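Local coordinates for aldehyde dehydrogenase family protein (PDB 6X9L) that oxidises long-chain aliphatic aldehydes such as octanal, using NAD+ as the electron acceptor, at the interface of chains A and B. Coordinates in Å, arbitrary orientation; residue numbers count along the deposited sequence, not the author numbering. Chains: chain A/B, Aldehyde dehydrogenase family protein.

Contact 1: the interface of chains A and B. Residues chain A 256, 258, 460-461, 463-464; chain B 250-253.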
ATOM      1  N   GLN A 256      -7.662   1.505  -0.955  1.00 40.66           N
ATOM      2  CA  GLN A 256      -8.688   1.703  -1.982  1.00 40.52           C
ATOM      3  C   GLN A 256      -9.484   0.429  -2.223  1.00 41.24           C
ATOM      4  O   GLN A 256      -8.915  -0.645  -2.431  1.00 41.85           O
ATOM      5  CB  GLN A 256      -8.077   2.165  -3.310  1.00 40.08           C
ATOM      6  CG  GLN A 256      -7.207   3.402  -3.196  1.00 39.69           C
ATOM      7  CD  GLN A 256      -6.245   3.511  -4.351  1.00 39.66           C
ATOM      8  OE1 GLN A 256      -5.277   2.745  -4.438  1.00 39.88           O
ATOM      9  NE2 GLN A 256      -6.507   4.458  -5.255  1.00 39.49           N
ATOM     10  N   LEU A 258     -12.370  -0.401  -4.889  1.00 31.47           N
ATOM     11  CA  LEU A 258     -12.984   0.223  -6.058  1.00 30.79           C
ATOM     12  C   LEU A 258     -13.918  -0.713  -6.828  1.00 31.36           C
ATOM     13  O   LEU A 258     -14.572  -1.585  -6.238  1.00 32.17           O
ATOM     14  CB  LEU A 258     -11.882   0.751  -6.972  1.00 30.12           C
ATOM     15  CG  LEU A 258     -10.738   1.448  -6.230  1.00 29.81           C
ATOM     16  CD1 LEU A 258      -9.733   1.946  -7.227  1.00 29.50           C
ATOM     17  CD2 LEU A 258     -11.231   2.598  -5.335  1.00 29.61           C
ATOM     18  N   LYS A 460      -5.576  -6.399  -9.065  1.00 40.33           N
ATOM     19  CA  LYS A 460      -5.581  -5.543 -10.243  1.00 40.68           C
ATOM     20  C   LYS A 460      -6.250  -4.205  -9.921  1.00 39.51           C
ATOM     21  O   LYS A 460      -5.874  -3.539  -8.947  1.00 38.89           O
ATOM     22  CB  LYS A 460      -6.253  -6.283 -11.404  1.00 41.22           C
ATOM     23  CG  LYS A 460      -5.421  -7.460 -11.900  1.00 42.56           C
ATOM     24  CD  LYS A 460      -6.235  -8.669 -12.355  1.00 42.51           C
ATOM     25  CE  LYS A 460      -6.970  -8.399 -13.655  1.00 42.53           C
ATOM     26  NZ  LYS A 460      -7.345  -9.674 -14.368  1.00 42.83           N
ATOM     27  N   ARG A 461      -7.256  -3.810 -10.694  1.00 43.22           N
ATOM     28  CA  ARG A 461      -7.817  -2.474 -10.578  1.00 42.24           C
ATOM     29  C   ARG A 461      -9.029  -2.381  -9.657  1.00 40.98           C
ATOM     30  O   ARG A 461      -9.725  -1.365  -9.691  1.00 40.25           O
ATOM     31  CB  ARG A 461      -8.190  -1.954 -11.960  1.00 42.73           C
ATOM     32  CG  ARG A 461      -6.989  -1.711 -12.808  1.00 43.90           C
ATOM     33  CD  ARG A 461      -7.335  -0.865 -13.965  1.00 44.26           C
ATOM     34  NE  ARG A 461      -6.405  -1.102 -15.060  1.00 45.70           N
ATOM     35  CZ  ARG A 461      -6.518  -0.517 -16.244  1.00 46.24           C
ATOM     36  NH1 ARG A 461      -7.514   0.332 -16.454  1.00 45.67           N
ATOM     37  NH2 ARG A 461      -5.643  -0.777 -17.202  1.00 47.32           N
ATOM     38  N   GLY A 463      -8.605  -2.443  -6.346  1.00 40.59           N
ATOM     39  CA  GLY A 463      -8.149  -1.620  -5.243  1.00 40.21           C
ATOM     40  C   GLY A 463      -6.729  -1.964  -4.806  1.00 40.83           C
ATOM     41  O   GLY A 463      -5.935  -2.531  -5.561  1.00 41.55           O
ATOM     42  N   ASN A 464      -6.453  -1.580  -3.559  1.00 35.80           N
ATOM     43  CA  ASN A 464      -5.181  -1.799  -2.877  1.00 35.95           C
ATOM     44  C   ASN A 464      -5.495  -1.906  -1.388  1.00 35.80           C
ATOM     45  O   ASN A 464      -6.172  -1.029  -0.830  1.00 35.58           O
ATOM     46  CB  ASN A 464      -4.192  -0.643  -3.133  1.00 35.71           C
ATOM     47  CG  ASN A 464      -3.466  -0.747  -4.467  1.00 36.30           C
ATOM     48  OD1 ASN A 464      -2.911  -1.786  -4.813  1.00 37.01           O
ATOM     49  ND2 ASN A 464      -3.446   0.354  -5.215  1.00 36.31           N
TER
ATOM     50  N   THR B 250      -3.761   3.102 -13.176  1.00 36.90           N
ATOM     51  CA  THR B 250      -3.821   1.648 -13.307  1.00 36.71           C
ATOM     52  C   THR B 250      -3.966   0.915 -11.974  1.00 36.32           C
ATOM     53  O   THR B 250      -4.106  -0.314 -11.973  1.00 36.13           O
ATOM     54  CB  THR B 250      -2.582   1.147 -14.024  1.00 36.64           C
ATOM     55  OG1 THR B 250      -1.442   1.795 -13.464  1.00 36.43           O
ATOM     56  CG2 THR B 250      -2.676   1.476 -15.504  1.00 37.21           C
ATOM     57  N   VAL B 251      -3.931   1.634 -10.848  1.00 34.11           N
ATOM     58  CA  VAL B 251      -4.225   1.085  -9.527  1.00 33.73           C
ATOM     59  C   VAL B 251      -3.204   0.017  -9.164  1.00 33.33           C
ATOM     60  O   VAL B 251      -3.536  -0.981  -8.506  1.00 33.21           O
ATOM     61  CB  VAL B 251      -5.661   0.532  -9.453  1.00 34.01           C
ATOM     62  CG1 VAL B 251      -6.091   0.290  -7.981  1.00 33.68           C
ATOM     63  CG2 VAL B 251      -6.597   1.488 -10.120  1.00 34.29           C
ATOM     64  N   LYS B 252      -1.950   0.231  -9.565  1.00 37.78           N
ATOM     65  CA  LYS B 252      -0.901  -0.697  -9.171  1.00 37.41           C
ATOM     66  C   LYS B 252      -0.689  -0.665  -7.666  1.00 37.12           C
ATOM     67  O   LYS B 252      -1.053   0.296  -6.983  1.00 37.25           O
ATOM     68  CB  LYS B 252       0.419  -0.362  -9.854  1.00 37.46           C
ATOM     69  CG  LYS B 252       0.266   0.318 -11.161  1.00 37.95           C
ATOM     70  CD  LYS B 252       1.499   0.117 -12.010  1.00 37.98           C
ATOM     71  CE  LYS B 252       1.230   0.580 -13.413  1.00 38.49           C
ATOM     72  NZ  LYS B 252       2.176  -0.084 -14.271  1.00 38.78           N
ATOM     73  N   ARG B 253      -0.117  -1.758  -7.154  1.00 33.56           N
ATOM     74  CA  ARG B 253       0.515  -1.746  -5.842  1.00 33.49           C
ATOM     75  C   ARG B 253       1.811  -0.950  -5.920  1.00 33.35           C
ATOM     76  O   ARG B 253       2.653  -1.202  -6.789  1.00 33.38           O
ATOM     77  CB  ARG B 253       0.824  -3.157  -5.341  1.00 33.25           C
ATOM     78  CG  ARG B 253       1.632  -3.111  -4.037  1.00 33.40           C
ATOM     79  CD  ARG B 253       1.697  -4.460  -3.344  1.00 33.86           C
ATOM     80  NE  ARG B 253       0.366  -5.005  -3.086  1.00 34.01           N
ATOM     81  CZ  ARG B 253       0.148  -6.248  -2.683  1.00 34.25           C
ATOM     82  NH1 ARG B 253       1.169  -7.071  -2.502  1.00 34.46           N
ATOM     83  NH2 ARG B 253      -1.086  -6.668  -2.478  1.00 34.17           N
TER
HETATM   84  O   HOH W   1      -3.861  -3.514  -7.059  1.00 22.48           O
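A:Asn464 and B:Lys252 make a direct polar link across this patch. The side-chain amide nitrogen ND2 of A:Asn464 donates to the backbone O of B:Lys252 at 3.0 Å. The nitrogen lies above the carbonyl plane of B:Lys252, not on a lone pair, and the bond is bent, 143° at H.

B:Val251 packs beside this amide. Its CG1 is anti to the backbone N (chi1 -165°), directing this methyl toward chain A. There CG1 lies 3.9 Å from CA of A:Gly463 and meets CD1 of A:Leu258 tip to tip at 4.1 Å. On its other flank, CB of B:Val251 rests against CA of A:Arg461. The side chain of A:Arg461 runs extended past B:Thr250, and its CG passes that residue's backbone O.

Water 1 bridges the chains. It bonds to B:Val251 O at 2.9 Å, and to A:Lys460 O, A:Gly463 O and A:Asn464 OD1.

Behind the first shell, A:Gln256 helps hold the amide of A:Asn464. ND2 donates to OE1 of A:Gln256 at 3.1 Å, nearly straight (167° at H), and OE1 lies close to the amide plane of A:Asn464. Together with water 1 on OD1, the two oxygens on ND2 probably limit rotation of the amide.

The patch is part of the two-fold dimer interface and, through the NAD+-binding A:Leu258, lies beside the cofactor site. Here 3-10 helix 460-462 and strand 463-464 of chain A receive the turn between 3-10 helix 248-250 and strand 253-257 of chain B.

Contact 2: the interface of chains A and B. Residues chain A 481-485; chain B 435, 443-445, 448.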
ATOM      1  N   ALA A 481      10.651  -2.192  13.854  1.00 38.73           N
ATOM      2  CA  ALA A 481      11.644  -3.165  14.298  1.00 39.33           C
ATOM      3  C   ALA A 481      12.574  -2.478  15.281  1.00 38.98           C
ATOM      4  O   ALA A 481      13.170  -1.441  14.964  1.00 38.34           O
ATOM      5  CB  ALA A 481      12.439  -3.760  13.135  1.00 39.59           C
ATOM      6  N   ILE A 482      12.653  -3.025  16.489  1.00 40.77           N
ATOM      7  CA  ILE A 482      13.600  -2.539  17.478  1.00 40.45           C
ATOM      8  C   ILE A 482      14.732  -3.547  17.533  1.00 41.02           C
ATOM      9  O   ILE A 482      14.662  -4.520  18.292  1.00 41.67           O
ATOM     10  CB  ILE A 482      12.933  -2.343  18.847  1.00 40.41           C
ATOM     11  CG1 ILE A 482      11.740  -1.415  18.694  1.00 39.99           C
ATOM     12  CG2 ILE A 482      13.923  -1.756  19.859  1.00 40.11           C
ATOM     13  CD1 ILE A 482      10.993  -1.220  19.969  1.00 40.24           C
ATOM     14  N   VAL A 483      15.766  -3.328  16.702  1.00 44.01           N
ATOM     15  CA  VAL A 483      16.943  -4.191  16.668  1.00 44.72           C
ATOM     16  C   VAL A 483      17.837  -3.859  17.860  1.00 44.66           C
ATOM     17  O   VAL A 483      17.958  -2.694  18.258  1.00 44.03           O
ATOM     18  CB  VAL A 483      17.707  -4.032  15.335  1.00 44.72           C
ATOM     19  CG1 VAL A 483      18.596  -5.242  15.097  1.00 45.57           C
ATOM     20  CG2 VAL A 483      16.744  -3.829  14.154  1.00 44.39           C
ATOM     21  N   GLY A 484      18.468  -4.880  18.440  1.00 41.39           N
ATOM     22  CA  GLY A 484      19.156  -4.683  19.700  1.00 41.36           C
ATOM     23  C   GLY A 484      18.236  -4.577  20.899  1.00 41.28           C
ATOM     24  O   GLY A 484      18.646  -4.067  21.944  1.00 41.15           O
ATOM     25  N   PHE A 485      16.985  -5.020  20.757  1.00 54.72           N
ATOM     26  CA  PHE A 485      16.039  -5.040  21.872  1.00 54.86           C
ATOM     27  C   PHE A 485      16.587  -5.850  23.038  1.00 55.60           C
ATOM     28  O   PHE A 485      16.474  -5.436  24.195  1.00 55.55           O
ATOM     29  CB  PHE A 485      14.710  -5.612  21.374  1.00 55.15           C
ATOM     30  CG  PHE A 485      13.595  -5.572  22.368  1.00 55.23           C
ATOM     31  CD1 PHE A 485      12.887  -4.408  22.588  1.00 54.65           C
ATOM     32  CD2 PHE A 485      13.202  -6.725  23.033  1.00 56.03           C
ATOM     33  CE1 PHE A 485      11.831  -4.382  23.480  1.00 54.93           C
ATOM     34  CE2 PHE A 485      12.153  -6.706  23.923  1.00 56.15           C
ATOM     35  CZ  PHE A 485      11.465  -5.531  24.151  1.00 55.66           C
TER
ATOM     36  N   ALA B 435      12.610   4.004  22.472  1.00 47.53           N
ATOM     37  CA  ALA B 435      12.533   3.484  21.111  1.00 47.28           C
ATOM     38  C   ALA B 435      11.087   3.342  20.663  1.00 48.03           C
ATOM     39  O   ALA B 435      10.739   3.708  19.536  1.00 47.81           O
ATOM     40  CB  ALA B 435      13.265   2.145  21.008  1.00 47.24           C
ATOM     41  N   VAL B 443      14.253   1.165  15.040  1.00 36.35           N
ATOM     42  CA  VAL B 443      15.022   1.823  16.088  1.00 36.35           C
ATOM     43  C   VAL B 443      16.090   0.847  16.553  1.00 36.77           C
ATOM     44  O   VAL B 443      15.788  -0.320  16.828  1.00 37.30           O
ATOM     45  CB  VAL B 443      14.142   2.263  17.272  1.00 36.93           C
ATOM     46  CG1 VAL B 443      14.912   3.218  18.167  1.00 36.89           C
ATOM     47  CG2 VAL B 443      12.801   2.867  16.787  1.00 37.07           C
ATOM     48  N   HIS B 444      17.332   1.328  16.634  1.00 40.45           N
ATOM     49  CA  HIS B 444      18.504   0.514  16.938  1.00 40.82           C
ATOM     50  C   HIS B 444      19.094   0.924  18.280  1.00 41.12           C
ATOM     51  O   HIS B 444      19.446   2.093  18.478  1.00 40.64           O
ATOM     52  CB  HIS B 444      19.571   0.655  15.851  1.00 40.44           C
ATOM     53  CG  HIS B 444      19.137   0.165  14.506  1.00 40.48           C
ATOM     54  ND1 HIS B 444      19.736  -0.902  13.870  1.00 41.05           N
ATOM     55  CD2 HIS B 444      18.172   0.608  13.664  1.00 40.04           C
ATOM     56  CE1 HIS B 444      19.154  -1.097  12.700  1.00 40.78           C
ATOM     57  NE2 HIS B 444      18.196  -0.200  12.557  1.00 40.13           N
ATOM     58  N   LEU B 445      19.259  -0.051  19.169  1.00 45.63           N
ATOM     59  CA  LEU B 445      19.685   0.190  20.541  1.00 45.97           C
ATOM     60  C   LEU B 445      21.158  -0.157  20.710  1.00 46.35           C
ATOM     61  O   LEU B 445      21.564  -1.300  20.455  1.00 46.98           O
ATOM     62  CB  LEU B 445      18.847  -0.645  21.495  1.00 46.52           C
ATOM     63  CG  LEU B 445      17.351  -0.509  21.290  1.00 46.62           C
ATOM     64  CD1 LEU B 445      16.648  -1.354  22.323  1.00 47.43           C
ATOM     65  CD2 LEU B 445      16.943   0.951  21.423  1.00 46.12           C
ATOM     66  N   PRO B 448      23.305  -2.224  17.620  1.00 45.67           N
ATOM     67  CA  PRO B 448      23.201  -3.641  17.265  1.00 46.40           C
ATOM     68  C   PRO B 448      23.747  -3.884  15.868  1.00 46.55           C
ATOM     69  O   PRO B 448      23.936  -2.961  15.071  1.00 45.76           O
ATOM     70  CB  PRO B 448      21.695  -3.903  17.323  1.00 45.98           C
ATOM     71  CG  PRO B 448      21.112  -2.589  16.906  1.00 45.04           C
ATOM     72  CD  PRO B 448      22.018  -1.526  17.495  1.00 44.82           C
TER
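A:Ile482 and B:Leu445 meet at the apolar centre. CG2 of A:Ile482 touches CD1 of B:Leu445 at 3.7 Å, and the two side chains cross obliquely. This methyl is anti to the backbone N, while CG1 lies beside it (chi1 -56°). The two branches of A:Ile482 therefore spread over B:Ala435, whose CB lies 4.1 Å from CG2 and slightly farther from CD1. B:Ala435 ends helix 428-435, so the helix end packs against this apolar cluster. CD1 of B:Leu445 also reaches the backbone of A:Phe485, with CA at 3.8 Å. The contact with A:Phe485 is made by its backbone.

A:Val483 packs toward B:His444 and B:Pro448. Its side chain lies alongside that of B:His444 and points the same way. CG2 sits over one face of the imidazole, 3.9 Å above the plane and offset toward the rim. CG1 is anti to the backbone N (chi1 -160°) and turns to the proline, which the valine meets at about a right angle. CB of B:Pro448 also packs on CA of A:Gly484 at 3.6 Å.

The polar rim is backbone. Strand 477-483 of chain A pairs in parallel with strand 442-445 of chain B, extending a beta-sheet across the subunits. B:Val443 N donates to A:Ala481 O at 2.8 Å. A:Val483 N gives a weak bond to B:Val443 O. The register pairs A:Ile482 with B:Val443 and A:Val483 with B:His444. Along the strand the side chains of A:Ile482 and A:Val483 point to opposite sides of the sheet. Farther along, B:Leu445 N donates to A:Val483 O at 3.1 Å, with 158° at H.

Contact 1 and contact 2 lie about 34 Å apart, measured between the centres of their C-alpha atoms. They share no residue. Part of the chain A side of contact 1, 460-464, is C-terminal, as is 481-485 in contact 2, with helix 469-474 between them. A:Gln256 and A:Leu258 come from strand 253-257 and just after it. That strand serves both sides of contact 1, through A:Gln256 and B:Arg253. Each contact has a twin with the chains exchanged, so the subunits clasp at several separated places. Adding a strand to the partner's sheet is typical of aldehyde dehydrogenase dimers, which suggests that the deposited dimer is biological.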